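Long-range contacts in ribulose-bisphosphate carboxylase (PDB 4NAS), which belongs to the ribulose-bisphosphate carboxylase large-chain family, joining an N-terminal sheet domain to a TIM-barrel catalytic domain, and binds calcium in this crystal: residues T16-D21 against D105-L110; D21-L26 against G72-E77; N141-M146 against V354-N359. All coordinates share one frame; numbering follows the deposited sequence.

Overall arrangement
Contacts 1 and 2 are neighbours in the sheet of the N-terminal domain, their centres about 10 Å apart. Strand 12-22 is common to both: it pairs with strand 108-114 in contact 1 and with strand 73-83 in contact 2. Along the chain, contact 2 is nested inside the loop that contact 1 closes, and Arg20 NE reaches Asp73 OD2 at 2.5 Å, a salt bridge between them. Contact 3 belongs to the barrel domain, on the other side of the chain's centre, about 37 Å from contact 1 and about 46 Å from contact 2, centre to centre. In contact 3 the side chain of Asn359 is about 8 Å from a bound calcium ion.

Contact 1 of 3, residues T16-D21 against D105-L110; sequences TYRLRD and DGEIRL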
loop_
_atom_site.group_PDB
_atom_site.type_symbol
_atom_site.label_atom_id
_atom_site.label_comp_id
_atom_site.label_asym_id
_atom_site.label_seq_id
_atom_site.Cartn_x
_atom_site.Cartn_y
_atom_site.Cartn_z
ATOM N N THR B 16 -12.518 -12.084 -8.285
ATOM C CA THR B 16 -12.157 -13.489 -8.314
ATOM C C THR B 16 -10.965 -13.686 -7.413
ATOM O O THR B 16 -9.944 -13.005 -7.593
ATOM C CB THR B 16 -11.743 -13.918 -9.725
ATOM O OG1 THR B 16 -12.830 -13.716 -10.628
ATOM C CG2 THR B 16 -11.329 -15.393 -9.750
ATOM N N TYR B 17 -11.104 -14.599 -6.446
ATOM C CA TYR B 17 -10.028 -14.953 -5.518
ATOM C C TYR B 17 -9.553 -16.372 -5.773
ATOM O O TYR B 17 -10.351 -17.239 -6.111
ATOM C CB TYR B 17 -10.503 -14.858 -4.056
ATOM C CG TYR B 17 -11.122 -13.529 -3.738
ATOM C CD1 TYR B 17 -10.328 -12.450 -3.317
ATOM C CD2 TYR B 17 -12.485 -13.331 -3.884
ATOM C CE1 TYR B 17 -10.894 -11.228 -3.048
ATOM C CE2 TYR B 17 -13.065 -12.108 -3.608
ATOM C CZ TYR B 17 -12.274 -11.065 -3.192
ATOM O OH TYR B 17 -12.845 -9.848 -2.910
ATOM N N ARG B 18 -8.249 -16.583 -5.634
ATOM C CA ARG B 18 -7.665 -17.921 -5.600
ATOM C C ARG B 18 -7.314 -18.198 -4.145
ATOM O O ARG B 18 -6.596 -17.409 -3.516
ATOM C CB ARG B 18 -6.360 -17.963 -6.418
ATOM C CG ARG B 18 -5.652 -19.337 -6.371
ATOM C CD ARG B 18 -4.140 -19.215 -6.609
ATOM N NE ARG B 18 -3.466 -20.516 -6.650
ATOM C CZ ARG B 18 -2.931 -21.134 -5.596
ATOM N NH1 ARG B 18 -2.987 -20.589 -4.388
ATOM N NH2 ARG B 18 -2.336 -22.308 -5.749
ATOM N N LEU B 19 -7.778 -19.319 -3.609
ATOM C CA LEU B 19 -7.538 -19.625 -2.195
ATOM C C LEU B 19 -7.435 -21.124 -1.942
ATOM O O LEU B 19 -7.912 -21.938 -2.747
ATOM C CB LEU B 19 -8.637 -19.022 -1.320
ATOM C CG LEU B 19 -10.098 -19.358 -1.664
ATOM C CD1 LEU B 19 -10.568 -20.654 -1.028
ATOM C CD2 LEU B 19 -11.036 -18.226 -1.275
ATOM N N ARG B 20 -6.812 -21.478 -0.818
ATOM C CA ARG B 20 -6.719 -22.871 -0.387
ATOM C C ARG B 20 -7.609 -23.085 0.838
ATOM O O ARG B 20 -7.618 -22.264 1.751
ATOM C CB ARG B 20 -5.267 -23.229 -0.062
ATOM C CG ARG B 20 -5.076 -24.627 0.483
ATOM C CD ARG B 20 -3.606 -24.954 0.657
ATOM N NE ARG B 20 -3.422 -26.304 1.188
ATOM C CZ ARG B 20 -2.477 -27.154 0.787
ATOM N NH1 ARG B 20 -1.623 -26.804 -0.166
ATOM N NH2 ARG B 20 -2.394 -28.364 1.332
ATOM N N ASP B 21 -8.365 -24.179 0.857
ATOM C CA ASP B 21 -9.225 -24.475 1.999
ATOM C C ASP B 21 -9.745 -25.894 1.882
ATOM O O ASP B 21 -9.289 -26.654 1.027
ATOM C CB ASP B 21 -10.397 -23.497 2.066
ATOM C CG ASP B 21 -10.855 -23.225 3.491
ATOM O OD1 ASP B 21 -10.871 -24.164 4.313
ATOM O OD2 ASP B 21 -11.205 -22.059 3.789
ATOM N N ASP B 105 -6.888 -13.468 5.430
ATOM C CA ASP B 105 -7.554 -14.736 5.728
ATOM C C ASP B 105 -6.785 -15.930 5.189
ATOM O O ASP B 105 -7.338 -16.735 4.445
ATOM C CB ASP B 105 -8.999 -14.753 5.198
ATOM C CG ASP B 105 -9.919 -13.805 5.967
ATOM O OD1 ASP B 105 -9.491 -13.290 7.026
ATOM O OD2 ASP B 105 -11.065 -13.574 5.515
ATOM N N GLY B 106 -5.518 -16.026 5.577
ATOM C CA GLY B 106 -4.638 -17.106 5.163
ATOM C C GLY B 106 -4.219 -17.093 3.704
ATOM O O GLY B 106 -3.946 -16.046 3.108
ATOM N N GLU B 107 -4.158 -18.276 3.102
ATOM C CA GLU B 107 -3.740 -18.365 1.701
ATOM C C GLU B 107 -4.848 -17.954 0.742
ATOM O O GLU B 107 -5.702 -18.756 0.398
ATOM C CB GLU B 107 -3.263 -19.777 1.372
ATOM C CG GLU B 107 -2.747 -19.911 -0.049
ATOM C CD GLU B 107 -2.056 -21.230 -0.289
ATOM O OE1 GLU B 107 -1.714 -21.903 0.710
ATOM O OE2 GLU B 107 -1.869 -21.585 -1.478
ATOM N N ILE B 108 -4.832 -16.697 0.307
ATOM C CA ILE B 108 -5.865 -16.185 -0.590
ATOM C C ILE B 108 -5.237 -15.050 -1.395
ATOM O O ILE B 108 -4.396 -14.339 -0.870
ATOM C CB ILE B 108 -7.086 -15.637 0.197
ATOM C CG1 ILE B 108 -8.189 -15.201 -0.755
ATOM C CG2 ILE B 108 -6.690 -14.472 1.174
ATOM C CD1 ILE B 108 -9.538 -15.044 -0.047
ATOM N N ARG B 109 -5.636 -14.904 -2.651
ATOM C CA ARG B 109 -5.034 -13.910 -3.540
ATOM C C ARG B 109 -6.073 -13.345 -4.484
ATOM O O ARG B 109 -6.839 -14.100 -5.106
ATOM C CB ARG B 109 -3.897 -14.581 -4.331
ATOM C CG ARG B 109 -3.147 -13.717 -5.321
ATOM C CD ARG B 109 -2.066 -14.571 -6.027
ATOM N NE ARG B 109 -0.900 -13.785 -6.422
ATOM C CZ ARG B 109 -0.623 -13.421 -7.663
ATOM N NH1 ARG B 109 -1.423 -13.769 -8.661
ATOM N NH2 ARG B 109 0.461 -12.702 -7.905
ATOM N N LEU B 110 -6.097 -12.022 -4.616
ATOM C CA LEU B 110 -7.013 -11.364 -5.550
ATOM C C LEU B 110 -6.478 -11.414 -6.988
ATOM O O LEU B 110 -5.402 -10.854 -7.290
ATOM C CB LEU B 110 -7.257 -9.915 -5.101
ATOM C CG LEU B 110 -8.139 -9.048 -6.007
ATOM C CD1 LEU B 110 -9.571 -9.587 -6.070
ATOM C CD2 LEU B 110 -8.127 -7.625 -5.446
HETATM O O HOH W 1 -7.455 -19.320 2.648
#
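Glu107 OE2 comes to the edge of the Arg18 guanidinium and lies in its plane, 3.3 Å from Arg18 NH1. The two planar groups are nearly coplanar, 10° apart, and the rather straight N-H bond of this salt bridge uses the anti lone pair of OE2, away from OE1. With CG anti to the backbone N (chi1 177°) and an extended chain, Arg18 reaches across to Glu107. OE1 of the same carboxylate rests beside the aliphatic part of Arg20, 3.6 Å from Arg20 CD, while the Arg20 guanidinium goes on to Asp73 and Asp71. The other flat group, the Tyr17 ring, is approached obliquely by Leu110 CD1, which is 3.7 Å from Tyr17 CE1, and by Ile108 CD1; its hydroxyl bonds to the carbonyl of Val98.

The backbones form an antiparallel ladder in the N-terminal domain sheet, where strand 12-22 lies between strands 73-83 and 108-114. Arg18 and Arg109 are the hydrogen-bonded pair, with Arg18 N to Arg109 O at 2.9 Å and Arg109 N to Arg18 O at 2.8 Å, the second markedly bent (137°). Non-hydrogen-bonded pairs flank it: Tyr17 with Leu110 and Leu19 with Ile108. Beyond them Arg20 N donates a hydrogen bond to Glu107 O (3.2 Å); a water that also reaches Arg20 O lies 2.9 Å from Glu107 O.

Alternation sorts the residue types. Tyr17, Leu19, Ile108 and Leu110 share one face, where helix 91-99 places Phe99 against Tyr17, Ile108 and Leu110, so apolar groups fit. Leu19 and Ile108 lie side by side there, Leu19 CD2 3.7 Å from Ile108 CD1. Long charged chains suit the other face, which is partly exposed: Arg18 and Glu107 both touch Asn279, and Arg109 leads off to Glu111 and the carbonyls of Tyr275 and Tyr280.

Contact 2 of 3, residues D21-L26 against G72-E77; sequences DRKDKL and GDVVAE
Asp21 and Val74 form an antiparallel, hydrogen-bonded pair near the end of strand 12-22, just before the chain turns into helix 26-36; the pair belongs to the sheet of the N-terminal domain. Val74 N donates to Asp21 O at 2.6 Å, a short bond in which the donor stands nearly in line with the C=O (176°). Asp21 N donates to Val74 O at 3.0 Å, completing the pair. Val74 is packed closely against this link, its CG1 only 3.1 Å from Asp21 O.

The Asp21 side chain serves the turn: its OD1 accepts Arg22 N at 2.6 Å, and OD2 goes to Arg29 in the following helix. A short acid is well suited to reach both. Leu26, at the start of that helix, points back to the sheet. It meets Val74 tip to tip, Leu26 CD1 to Val74 CG1 3.8 Å, and the same CD1 touches Ala76 CB at 3.8 Å, where a small residue leaves room for it. The CG methylene of Lys23 lies against Val74 CB, and its amine leads away.

At the outer end, Arg22 bends at chi3 (66°), which turns NE out of the extended line of the chain, and the guanidinium settles over Gly72. Gly72 O lies 3.3 Å above the plane of the Arg22 guanidinium, toward its rim. Glycine fits here because, at its backbone angles, a CB would be jammed against the preceding carbonyl O and would also collide with Arg22 NH1. Arg22 NH2 forms a salt bridge with Asp73 OD1 at 3.3 Å, the two planes 56° apart. Since OD2 is taken by Arg20, one carboxylate is shared by two arginines; this surrounding positive charge would probably favour its ionised form.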
loop_
_atom_site.group_PDB
_atom_site.type_symbol
_atom_site.label_atom_id
_atom_site.label_comp_id
_atom_site.label_asym_id
_atom_site.label_seq_id
_atom_site.Cartn_x
_atom_site.Cartn_y
_atom_site.Cartn_z
ATOM N N ASP B 21 -8.365 -24.179 0.857
ATOM C CA ASP B 21 -9.225 -24.475 1.999
ATOM C C ASP B 21 -9.745 -25.894 1.882
ATOM O O ASP B 21 -9.289 -26.654 1.027
ATOM C CB ASP B 21 -10.397 -23.497 2.066
ATOM C CG ASP B 21 -10.855 -23.225 3.491
ATOM O OD1 ASP B 21 -10.871 -24.164 4.313
ATOM O OD2 ASP B 21 -11.205 -22.059 3.789
ATOM N N ARG B 22 -10.690 -26.259 2.743
ATOM C CA ARG B 22 -11.326 -27.569 2.655
ATOM C C ARG B 22 -12.611 -27.471 1.837
ATOM O O ARG B 22 -13.309 -26.452 1.876
ATOM C CB ARG B 22 -11.606 -28.144 4.044
ATOM C CG ARG B 22 -10.365 -28.275 4.898
ATOM C CD ARG B 22 -10.531 -29.322 5.992
ATOM N NE ARG B 22 -10.663 -30.678 5.458
ATOM C CZ ARG B 22 -9.660 -31.380 4.938
ATOM N NH1 ARG B 22 -9.875 -32.607 4.483
ATOM N NH2 ARG B 22 -8.443 -30.853 4.860
ATOM N N LYS B 23 -12.909 -28.532 1.094
ATOM C CA LYS B 23 -14.009 -28.523 0.134
ATOM C C LYS B 23 -15.374 -28.170 0.726
ATOM O O LYS B 23 -16.129 -27.390 0.136
ATOM C CB LYS B 23 -14.097 -29.869 -0.581
ATOM C CG LYS B 23 -13.459 -29.887 -1.956
ATOM C CD LYS B 23 -13.776 -31.203 -2.654
ATOM C CE LYS B 23 -15.278 -31.442 -2.711
ATOM N NZ LYS B 23 -15.609 -32.811 -3.201
ATOM N N ASP B 24 -15.685 -28.726 1.894
ATOM C CA ASP B 24 -17.021 -28.577 2.469
ATOM C C ASP B 24 -17.223 -27.256 3.209
ATOM O O ASP B 24 -18.291 -27.009 3.776
ATOM C CB ASP B 24 -17.340 -29.752 3.393
ATOM C CG ASP B 24 -16.292 -29.942 4.472
ATOM O OD1 ASP B 24 -15.167 -29.415 4.322
ATOM O OD2 ASP B 24 -16.597 -30.631 5.469
ATOM N N LYS B 25 -16.201 -26.408 3.188
ATOM C CA LYS B 25 -16.260 -25.125 3.865
ATOM C C LYS B 25 -16.440 -24.018 2.847
ATOM O O LYS B 25 -16.845 -22.909 3.192
ATOM C CB LYS B 25 -14.974 -24.882 4.658
ATOM C CG LYS B 25 -14.570 -26.036 5.560
ATOM N N LEU B 26 -16.144 -24.335 1.587
ATOM C CA LEU B 26 -16.114 -23.339 0.521
ATOM C C LEU B 26 -17.425 -22.562 0.383
ATOM O O LEU B 26 -17.426 -21.331 0.267
ATOM C CB LEU B 26 -15.760 -24.003 -0.810
ATOM C CG LEU B 26 -14.289 -24.314 -1.058
ATOM C CD1 LEU B 26 -14.117 -24.962 -2.419
ATOM C CD2 LEU B 26 -13.437 -23.053 -0.954
ATOM N N GLY B 72 -6.253 -33.336 1.560
ATOM C CA GLY B 72 -7.666 -33.011 1.667
ATOM C C GLY B 72 -7.980 -31.555 1.377
ATOM O O GLY B 72 -9.149 -31.176 1.260
ATOM N N ASP B 73 -6.942 -30.733 1.256
ATOM C CA ASP B 73 -7.132 -29.331 0.910
ATOM C C ASP B 73 -7.487 -29.176 -0.557
ATOM O O ASP B 73 -7.096 -29.986 -1.404
ATOM C CB ASP B 73 -5.866 -28.518 1.196
ATOM C CG ASP B 73 -5.724 -28.140 2.654
ATOM O OD1 ASP B 73 -6.562 -28.558 3.481
ATOM O OD2 ASP B 73 -4.753 -27.427 2.973
ATOM N N VAL B 74 -8.215 -28.108 -0.857
ATOM C CA VAL B 74 -8.559 -27.783 -2.224
ATOM C C VAL B 74 -7.958 -26.415 -2.587
ATOM O O VAL B 74 -7.770 -25.554 -1.721
ATOM C CB VAL B 74 -10.100 -27.782 -2.393
ATOM C CG1 VAL B 74 -10.725 -26.540 -1.773
ATOM C CG2 VAL B 74 -10.471 -27.868 -3.828
ATOM N N VAL B 75 -7.609 -26.223 -3.851
ATOM C CA VAL B 75 -7.369 -24.866 -4.329
ATOM C C VAL B 75 -8.560 -24.512 -5.191
ATOM O O VAL B 75 -8.951 -25.274 -6.072
ATOM C CB VAL B 75 -6.058 -24.708 -5.104
ATOM C CG1 VAL B 75 -5.990 -23.329 -5.762
ATOM C CG2 VAL B 75 -4.881 -24.891 -4.167
ATOM N N ALA B 76 -9.166 -23.371 -4.903
ATOM C CA ALA B 76 -10.377 -22.986 -5.593
ATOM C C ALA B 76 -10.378 -21.518 -5.966
ATOM O O ALA B 76 -9.616 -20.708 -5.410
ATOM C CB ALA B 76 -11.597 -23.318 -4.740
ATOM N N GLU B 77 -11.224 -21.188 -6.934
ATOM C CA GLU B 77 -11.534 -19.805 -7.242
ATOM C C GLU B 77 -12.955 -19.529 -6.790
ATOM O O GLU B 77 -13.844 -20.371 -6.931
ATOM C CB GLU B 77 -11.407 -19.525 -8.737
ATOM C CG GLU B 77 -9.964 -19.338 -9.187
ATOM C CD GLU B 77 -9.857 -18.949 -10.641
ATOM O OE1 GLU B 77 -10.909 -18.792 -11.295
ATOM O OE2 GLU B 77 -8.715 -18.804 -11.128
#

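Contact 3 of 3, residues N141-M146 against V354-N359; sequences NRPLVM and VDLVLN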
loop_
_atom_site.group_PDB
_atom_site.type_symbol
_atom_site.label_atom_id
_atom_site.label_comp_id
_atom_site.label_asym_id
_atom_site.label_seq_id
_atom_site.Cartn_x
_atom_site.Cartn_y
_atom_site.Cartn_z
ATOM N N ASN B 141 4.922 8.111 -34.412
ATOM C CA ASN B 141 5.223 7.003 -35.329
ATOM C C ASN B 141 6.502 6.244 -35.029
ATOM O O ASN B 141 7.154 5.711 -35.932
ATOM C CB ASN B 141 5.259 7.503 -36.775
ATOM C CG ASN B 141 3.944 8.079 -37.212
ATOM O OD1 ASN B 141 2.900 7.443 -37.055
ATOM N ND2 ASN B 141 3.971 9.300 -37.737
ATOM N N ARG B 142 6.867 6.205 -33.756
ATOM C CA ARG B 142 8.030 5.441 -33.323
ATOM C C ARG B 142 7.940 5.243 -31.813
ATOM O O ARG B 142 7.302 6.030 -31.113
ATOM C CB ARG B 142 9.324 6.177 -33.678
ATOM C CG ARG B 142 9.481 7.532 -32.980
ATOM C CD ARG B 142 10.882 8.085 -33.201
ATOM N NE ARG B 142 11.066 9.435 -32.675
ATOM C CZ ARG B 142 11.389 9.707 -31.414
ATOM N NH1 ARG B 142 11.530 8.714 -30.542
ATOM N NH2 ARG B 142 11.556 10.968 -31.023
ATOM N N PRO B 143 8.526 4.156 -31.307
ATOM C CA PRO B 143 8.723 4.084 -29.856
ATOM C C PRO B 143 9.500 5.297 -29.349
ATOM O O PRO B 143 10.339 5.868 -30.063
ATOM C CB PRO B 143 9.563 2.815 -29.677
ATOM C CG PRO B 143 9.116 1.938 -30.813
ATOM C CD PRO B 143 8.758 2.864 -31.968
ATOM N N LEU B 144 9.202 5.689 -28.119
ATOM C CA LEU B 144 9.923 6.760 -27.460
ATOM C C LEU B 144 11.157 6.174 -26.798
ATOM O O LEU B 144 11.210 4.971 -26.543
ATOM C CB LEU B 144 9.021 7.391 -26.408
ATOM C CG LEU B 144 8.082 8.502 -26.881
ATOM C CD1 LEU B 144 6.957 8.001 -27.774
ATOM C CD2 LEU B 144 7.532 9.221 -25.659
ATOM N N VAL B 145 12.149 7.007 -26.509
ATOM C CA VAL B 145 13.372 6.506 -25.879
ATOM C C VAL B 145 13.567 7.240 -24.570
ATOM O O VAL B 145 13.547 8.475 -24.539
ATOM C CB VAL B 145 14.636 6.715 -26.774
ATOM C CG1 VAL B 145 15.890 6.227 -26.070
ATOM C CG2 VAL B 145 14.479 6.012 -28.128
HETATM N N MSE B 146 13.733 6.477 -23.493
HETATM C CA MSE B 146 13.944 7.060 -22.173
HETATM C C MSE B 146 15.247 6.576 -21.528
HETATM O O MSE B 146 15.550 5.383 -21.560
HETATM C CB MSE B 146 12.753 6.756 -21.260
HETATM C CG MSE B 146 12.881 7.306 -19.841
HETATM SE SE MSE B 146 11.131 7.124 -18.950
HETATM C CE MSE B 146 11.084 5.194 -18.877
ATOM N N VAL B 354 4.425 0.444 -32.054
ATOM C CA VAL B 354 5.143 1.708 -31.907
ATOM C C VAL B 354 4.824 2.448 -30.596
ATOM O O VAL B 354 5.641 3.253 -30.139
ATOM C CB VAL B 354 4.921 2.667 -33.104
ATOM C CG1 VAL B 354 5.455 2.054 -34.405
ATOM C CG2 VAL B 354 3.462 3.019 -33.248
ATOM N N ASP B 355 3.652 2.178 -30.007
ATOM C CA ASP B 355 3.227 2.825 -28.748
ATOM C C ASP B 355 3.929 2.209 -27.544
ATOM O O ASP B 355 3.372 1.399 -26.797
ATOM C CB ASP B 355 1.716 2.778 -28.566
ATOM C CG ASP B 355 0.986 3.753 -29.482
ATOM O OD1 ASP B 355 1.645 4.604 -30.123
ATOM O OD2 ASP B 355 -0.250 3.663 -29.555
ATOM N N LEU B 356 5.172 2.612 -27.368
ATOM C CA LEU B 356 6.075 1.924 -26.479
ATOM C C LEU B 356 7.089 2.950 -26.018
ATOM O O LEU B 356 7.457 3.848 -26.777
ATOM C CB LEU B 356 6.770 0.804 -27.256
ATOM C CG LEU B 356 7.950 0.066 -26.626
ATOM C CD1 LEU B 356 7.469 -0.771 -25.446
ATOM C CD2 LEU B 356 8.661 -0.796 -27.668
ATOM N N VAL B 357 7.522 2.844 -24.768
ATOM C CA VAL B 357 8.686 3.599 -24.332
ATOM C C VAL B 357 9.838 2.620 -24.167
ATOM O O VAL B 357 9.710 1.644 -23.425
ATOM C CB VAL B 357 8.448 4.314 -23.006
ATOM C CG1 VAL B 357 9.718 5.061 -22.577
ATOM C CG2 VAL B 357 7.247 5.279 -23.120
ATOM N N LEU B 358 10.944 2.860 -24.881
ATOM C CA LEU B 358 12.155 2.081 -24.678
ATOM C C LEU B 358 12.797 2.585 -23.389
ATOM O O LEU B 358 13.383 3.665 -23.337
ATOM C CB LEU B 358 13.111 2.149 -25.892
ATOM C CG LEU B 358 12.546 1.534 -27.180
ATOM C CD1 LEU B 358 13.299 2.022 -28.417
ATOM C CD2 LEU B 358 12.530 0.006 -27.116
ATOM N N ASN B 359 12.613 1.796 -22.336
ATOM C CA ASN B 359 12.997 2.155 -20.984
ATOM C C ASN B 359 14.415 1.656 -20.745
ATOM O O ASN B 359 14.621 0.569 -20.213
ATOM C CB ASN B 359 12.003 1.492 -20.014
ATOM C CG ASN B 359 12.166 1.944 -18.582
ATOM O OD1 ASN B 359 13.109 2.644 -18.249
ATOM N ND2 ASN B 359 11.245 1.516 -17.714
#
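Leu358 N donates to Leu144 O at 2.7 Å, the shortest of three bonds that join these parallel strands. Leu144 N reaches back to Leu356 O at 2.9 Å, and Met146 N continues the ladder to Leu358 O at 2.8 Å. Leu144 thus bonds to the residues on either side of its partner Val357, the usual pattern of parallel strands. These are the first and last strands of the TIM barrel, so their pairing closes it.

Before the ladder, Pro143 CA makes a CA-H...O contact with Val354 O at 3.2 Å; the proline N has no hydrogen to give that oxygen. Its CB meets Leu358 CD1 at 4.0 Å. Val145 packs on Phe379 and Leu358 on Ile382 of helix 371-386.

On the other face Met146, modelled as selenomethionine, packs its CB on Val357 CG1 at 3.7 Å. Its chain bends at chi3 (67°), and CE lies 3.3 Å from Asn359 OD1. Asn359 ND2 bonds to Ala335 O, which helps fix the amide's rotation. With OD1 beside the Met146 methyl, the amide is a fixed polar group about 8 Å from a bound calcium ion, probably beyond its first shell.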